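Local coordinates for protein ornithine decarboxylase (Entamoeba histolytica, PDB 4AIB) that probably catalyses the decarboxylation of L-ornithine to putrescine, a pyridoxal 5'-phosphate-dependent step of polyamine biosynthesis carried out by a homodimer, at residues Phe28-Thr33 / Ala266-Ser271; Glu312-Lys317 / Trp354-Asn359. All blocks are in the same frame, centred on the assembly; numbering follows the deposited sequence.

Interaction 1. Residues Phe28-Thr33 / Ala266-Ser271; sequences FWIFDT and AFHLVS
F28-F31 and F267-V270 run antiparallel as neighbouring strands. The pairs F28-V270 and I30-H268 are hydrogen-bonded in both directions. W29-L269, between them, and F31-F267, beyond I30-H268, are non-hydrogen-bonded pairs. D32 N adds a fifth backbone bond, to A266 O (2.8 Å).

The tightly packed face carries F28, I30, H268 and V270. The F28 ring stands in the crowded position between its backbone N and carbonyl carbon (chi1 63°). This lays one ring face under V270, whose CB, 3.6 Å from F28 CZ, is offset toward the rim. V270 CG1 and CG2 spread along the same ring, and CG2 also meets I30 CD1 at 3.7 Å. L15, F11, A12 and I16 of helix 6-16 cover this side.

At the far end of that face the contact turns polar. H268 NE2 gives a nearly straight bond (170°) to D32 OD2 at 3.0 Å. OD2 lies in the plane of the imidazole and uses its anti lone pair. ND1 accepts the backbone N-H of N359, so both ring nitrogens are bonded. This is consistent with the proton sitting on NE2, which a negative D32 would probably favour further. D32 is also the N-cap of helix 33-46.

The two strands belong to the beta domain of this class-II decarboxylase fold. They lie where the chain leaves that domain for the TIM-like barrel and returns from it.

The opposite face holds W29, L269, F31 and F267. It is looser at the W29-L269 end, where both residues are partly exposed. L269 CD1 rests over the centre of the W29 six-membered ring as a CH-pi contact, 3.6 Å from the centroid. Deeper in, the buried F31 and F267 rings meet obliquely, with planes 47° apart.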
# COMPACT_ATOMS: atom_id res chain seq x y z
N PHE A 28 8.73 14.24 10.15
CA PHE A 28 9.42 13.43 11.16
C PHE A 28 8.47 12.86 12.21
O PHE A 28 7.41 13.44 12.48
CB PHE A 28 10.57 14.22 11.82
CG PHE A 28 10.11 15.43 12.60
CD1 PHE A 28 9.78 15.33 13.94
CD2 PHE A 28 10.04 16.68 11.99
CE1 PHE A 28 9.36 16.44 14.66
CE2 PHE A 28 9.63 17.80 12.70
CZ PHE A 28 9.30 17.68 14.04
N TRP A 29 8.85 11.73 12.79
CA TRP A 29 8.04 11.05 13.80
C TRP A 29 8.49 11.39 15.19
O TRP A 29 9.68 11.57 15.43
CB TRP A 29 8.09 9.54 13.59
CG TRP A 29 7.48 9.07 12.29
CD1 TRP A 29 8.13 8.85 11.08
CD2 TRP A 29 6.07 8.74 12.03
NE1 TRP A 29 7.25 8.42 10.12
CE2 TRP A 29 6.00 8.33 10.63
CE3 TRP A 29 4.91 8.75 12.80
CZ2 TRP A 29 4.80 7.95 10.03
CZ3 TRP A 29 3.71 8.36 12.19
CH2 TRP A 29 3.66 7.97 10.84
N ILE A 30 7.54 11.48 16.11
CA ILE A 30 7.85 11.65 17.53
C ILE A 30 7.41 10.41 18.31
O ILE A 30 6.22 10.07 18.34
CB ILE A 30 7.21 12.92 18.13
CG1 ILE A 30 7.79 14.18 17.48
CG2 ILE A 30 7.42 12.97 19.64
CD1 ILE A 30 7.11 15.47 17.88
N PHE A 31 8.37 9.73 18.92
CA PHE A 31 8.10 8.51 19.67
C PHE A 31 7.69 8.82 21.11
O PHE A 31 8.53 9.18 21.94
CB PHE A 31 9.32 7.57 19.63
CG PHE A 31 9.07 6.22 20.25
CD1 PHE A 31 8.08 5.38 19.76
CD2 PHE A 31 9.84 5.79 21.33
CE1 PHE A 31 7.86 4.13 20.33
CE2 PHE A 31 9.62 4.55 21.91
CZ PHE A 31 8.63 3.72 21.41
N ASP A 32 6.40 8.69 21.38
CA ASP A 32 5.84 8.95 22.70
C ASP A 32 5.97 7.70 23.58
O ASP A 32 5.12 6.81 23.55
CB ASP A 32 4.37 9.37 22.58
CG ASP A 32 3.85 10.09 23.83
OD1 ASP A 32 4.52 10.05 24.89
OD2 ASP A 32 2.77 10.70 23.75
N THR A 33 7.05 7.65 24.35
CA THR A 33 7.35 6.51 25.21
C THR A 33 6.31 6.37 26.33
O THR A 33 5.88 5.26 26.64
CB THR A 33 8.77 6.61 25.82
OG1 THR A 33 9.68 7.11 24.83
CG2 THR A 33 9.25 5.26 26.32
N ALA A 266 1.56 5.68 20.20
CA ALA A 266 3.01 5.48 20.21
C ALA A 266 3.76 6.55 19.41
O ALA A 266 4.82 7.02 19.84
CB ALA A 266 3.36 4.10 19.68
N PHE A 267 3.22 6.91 18.25
CA PHE A 267 3.89 7.84 17.34
C PHE A 267 3.06 9.08 17.04
O PHE A 267 1.83 9.05 17.05
CB PHE A 267 4.26 7.14 16.03
CG PHE A 267 5.34 6.10 16.18
CD1 PHE A 267 6.68 6.46 16.15
CD2 PHE A 267 5.01 4.76 16.34
CE1 PHE A 267 7.68 5.50 16.29
CE2 PHE A 267 6.00 3.80 16.48
CZ PHE A 267 7.33 4.17 16.45
N HIS A 268 3.76 10.19 16.78
CA HIS A 268 3.13 11.43 16.35
C HIS A 268 3.83 11.93 15.12
O HIS A 268 5.04 12.14 15.13
CB HIS A 268 3.18 12.47 17.46
CG HIS A 268 2.58 12.00 18.77
ND1 HIS A 268 1.26 11.85 18.94
CD2 HIS A 268 3.18 11.66 19.98
CE1 HIS A 268 1.02 11.42 20.20
NE2 HIS A 268 2.19 11.31 20.83
N LEU A 269 3.06 12.12 14.05
CA LEU A 269 3.61 12.58 12.78
C LEU A 269 3.62 14.11 12.72
O LEU A 269 2.60 14.74 13.01
CB LEU A 269 2.82 11.99 11.61
CG LEU A 269 3.27 12.29 10.17
CD1 LEU A 269 4.61 11.64 9.86
CD2 LEU A 269 2.21 11.82 9.18
N VAL A 270 4.76 14.68 12.35
CA VAL A 270 4.89 16.13 12.17
C VAL A 270 5.34 16.43 10.74
O VAL A 270 6.53 16.41 10.43
CB VAL A 270 5.89 16.76 13.17
CG1 VAL A 270 5.81 18.28 13.13
CG2 VAL A 270 5.64 16.26 14.58
N SER A 271 4.37 16.72 9.88
CA SER A 271 4.63 16.88 8.45
C SER A 271 4.79 18.34 8.02
O SER A 271 4.27 19.25 8.66
CB SER A 271 3.54 16.18 7.63
OG SER A 271 3.46 14.81 7.98

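Interaction 2. Residues Glu312-Lys317 / Trp354-Asn359; sequences ECITQK and WLLFPN
Backbone hydrogen bonds join the short, weakly bonded strand at 312-313 to the strand that holds L355 and L356. The pair E312-L356 is antiparallel and hydrogen-bonded. L356 N gives a nearly straight bond (172°) to E312 O at 3.2 Å, approaching almost along the C=O axis. The return bond from E312 N to L356 O is weak, and so is the bond from I314 N to W354 O. The pairing is thus loose on both sides of the one good bond.

One side-chain hydrogen bond takes over. T315 OG1 lies between its own backbone N and carbonyl carbon (chi1 41°). There it accepts the N-H of W354 (OG1 to N 3.2 Å), and it also bonds D353 OD1. The T315 methyl, CG2, lies 3.9 Å from W354 CB.

Apolar contact comes chiefly from I314. Its CD1 meets L356 CB at 3.4 Å and touches L356 CD2. L13 and K9 of helix 6-16 lie against the same isoleucine.

With a lone pair taken by the W354 N-H, the hydroxyl probably gives its proton to D353, so one oxygen ties two consecutive residues. With two of three backbone bonds weak, this edge probably relies largely on T315 and the buried I314.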
# COMPACT_ATOMS: atom_id res chain seq x y z
N GLU A 312 -3.56 19.66 13.54
CA GLU A 312 -3.54 21.09 13.82
C GLU A 312 -2.25 21.78 13.35
O GLU A 312 -1.20 21.14 13.25
CB GLU A 312 -3.80 21.36 15.31
CG GLU A 312 -2.92 20.57 16.27
CD GLU A 312 -3.09 20.99 17.72
OE1 GLU A 312 -4.12 20.63 18.33
OE2 GLU A 312 -2.19 21.68 18.25
N CYS A 313 -2.35 23.07 13.05
CA CYS A 313 -1.20 23.86 12.64
C CYS A 313 -0.42 24.34 13.86
O CYS A 313 -0.83 25.30 14.52
CB CYS A 313 -1.63 25.03 11.76
SG CYS A 313 -0.25 26.07 11.24
N ILE A 314 0.70 23.68 14.12
CA ILE A 314 1.49 23.89 15.34
C ILE A 314 2.33 25.18 15.32
O ILE A 314 2.54 25.81 16.37
CB ILE A 314 2.36 22.64 15.63
CG1 ILE A 314 1.70 21.75 16.68
CG2 ILE A 314 3.76 23.00 16.11
CD1 ILE A 314 0.39 21.14 16.25
N THR A 315 2.78 25.56 14.13
CA THR A 315 3.69 26.70 13.95
C THR A 315 3.09 28.05 14.34
O THR A 315 3.80 28.92 14.83
CB THR A 315 4.19 26.77 12.49
OG1 THR A 315 3.09 26.48 11.62
CG2 THR A 315 5.30 25.77 12.26
N GLN A 316 1.79 28.21 14.10
CA GLN A 316 1.08 29.42 14.52
C GLN A 316 -0.08 29.09 15.46
O GLN A 316 -0.90 28.22 15.17
CB GLN A 316 0.60 30.24 13.31
CG GLN A 316 -0.23 29.48 12.29
CD GLN A 316 -0.70 30.34 11.12
OE1 GLN A 316 -1.77 30.11 10.56
NE2 GLN A 316 0.11 31.33 10.75
N LYS A 317 -0.13 29.79 16.59
CA LYS A 317 -1.17 29.58 17.59
C LYS A 317 -2.44 30.34 17.21
O LYS A 317 -2.38 31.50 16.80
CB LYS A 317 -0.67 30.01 18.98
CG LYS A 317 -1.44 29.43 20.15
CD LYS A 317 -2.56 30.36 20.62
CE LYS A 317 -3.48 29.68 21.62
NZ LYS A 317 -2.84 29.45 22.94
N TRP A 354 3.76 24.04 9.71
CA TRP A 354 3.83 22.59 9.86
C TRP A 354 2.56 22.02 10.44
O TRP A 354 1.79 22.72 11.10
CB TRP A 354 5.01 22.21 10.75
CG TRP A 354 6.36 22.30 10.08
CD1 TRP A 354 7.00 23.45 9.60
CD2 TRP A 354 7.30 21.20 9.80
NE1 TRP A 354 8.22 23.14 9.06
CE2 TRP A 354 8.46 21.81 9.14
CE3 TRP A 354 7.29 19.83 10.02
CZ2 TRP A 354 9.55 21.06 8.74
CZ3 TRP A 354 8.40 19.08 9.60
CH2 TRP A 354 9.50 19.69 8.97
N LEU A 355 2.34 20.73 10.18
CA LEU A 355 1.16 20.02 10.67
C LEU A 355 1.56 18.89 11.61
O LEU A 355 2.48 18.13 11.30
CB LEU A 355 0.37 19.44 9.50
CG LEU A 355 -0.66 20.28 8.73
CD1 LEU A 355 -0.04 21.46 8.00
CD2 LEU A 355 -1.40 19.39 7.74
N LEU A 356 0.88 18.79 12.74
CA LEU A 356 1.06 17.65 13.64
C LEU A 356 -0.18 16.75 13.60
O LEU A 356 -1.28 17.19 13.91
CB LEU A 356 1.35 18.10 15.08
CG LEU A 356 1.22 17.10 16.24
CD1 LEU A 356 2.30 16.03 16.20
CD2 LEU A 356 1.25 17.82 17.58
N PHE A 357 0.03 15.50 13.20
CA PHE A 357 -1.02 14.49 13.23
C PHE A 357 -0.88 13.68 14.52
O PHE A 357 0.01 12.83 14.61
CB PHE A 357 -0.93 13.58 12.00
CG PHE A 357 -1.21 14.28 10.69
CD1 PHE A 357 -0.18 14.92 10.00
CD2 PHE A 357 -2.49 14.29 10.15
CE1 PHE A 357 -0.43 15.56 8.80
CE2 PHE A 357 -2.74 14.93 8.95
CZ PHE A 357 -1.71 15.56 8.27
N PRO A 358 -1.73 13.97 15.52
CA PRO A 358 -1.62 13.31 16.82
C PRO A 358 -2.05 11.85 16.76
O PRO A 358 -3.05 11.52 16.11
CB PRO A 358 -2.59 14.11 17.71
CG PRO A 358 -2.94 15.33 16.94
CD PRO A 358 -2.84 14.93 15.50
N ASN A 359 -1.28 10.99 17.43
CA ASN A 359 -1.55 9.56 17.51
C ASN A 359 -1.62 8.86 16.15
O ASN A 359 -2.71 8.59 15.63
CB ASN A 359 -2.80 9.27 18.35
CG ASN A 359 -2.78 9.98 19.70
OD1 ASN A 359 -1.78 9.96 20.42
ND2 ASN A 359 -3.89 10.62 20.04

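In the fold
Both contacts lie in the mixed sheet of the beta domain, on the same side of the chain's centre, with centres about 12 Å apart. They share a boundary: strand 267-281 of interaction 1 is the antiparallel neighbour of strand 354-360 of interaction 2. L269 O and F357 N, and S271 N and L355 O, probably hydrogen-bond across it. The local strand order is therefore 27-31, 267-281, 354-360, 312-313. Helix 6-16 packs on side chains of both. Interaction 1 closes before interaction 2 opens, and it spans the barrel domain in sequence, whereas interaction 2 is local to the beta domain. Both lie away from the predicted cofactor lysine and proton-donor cysteine.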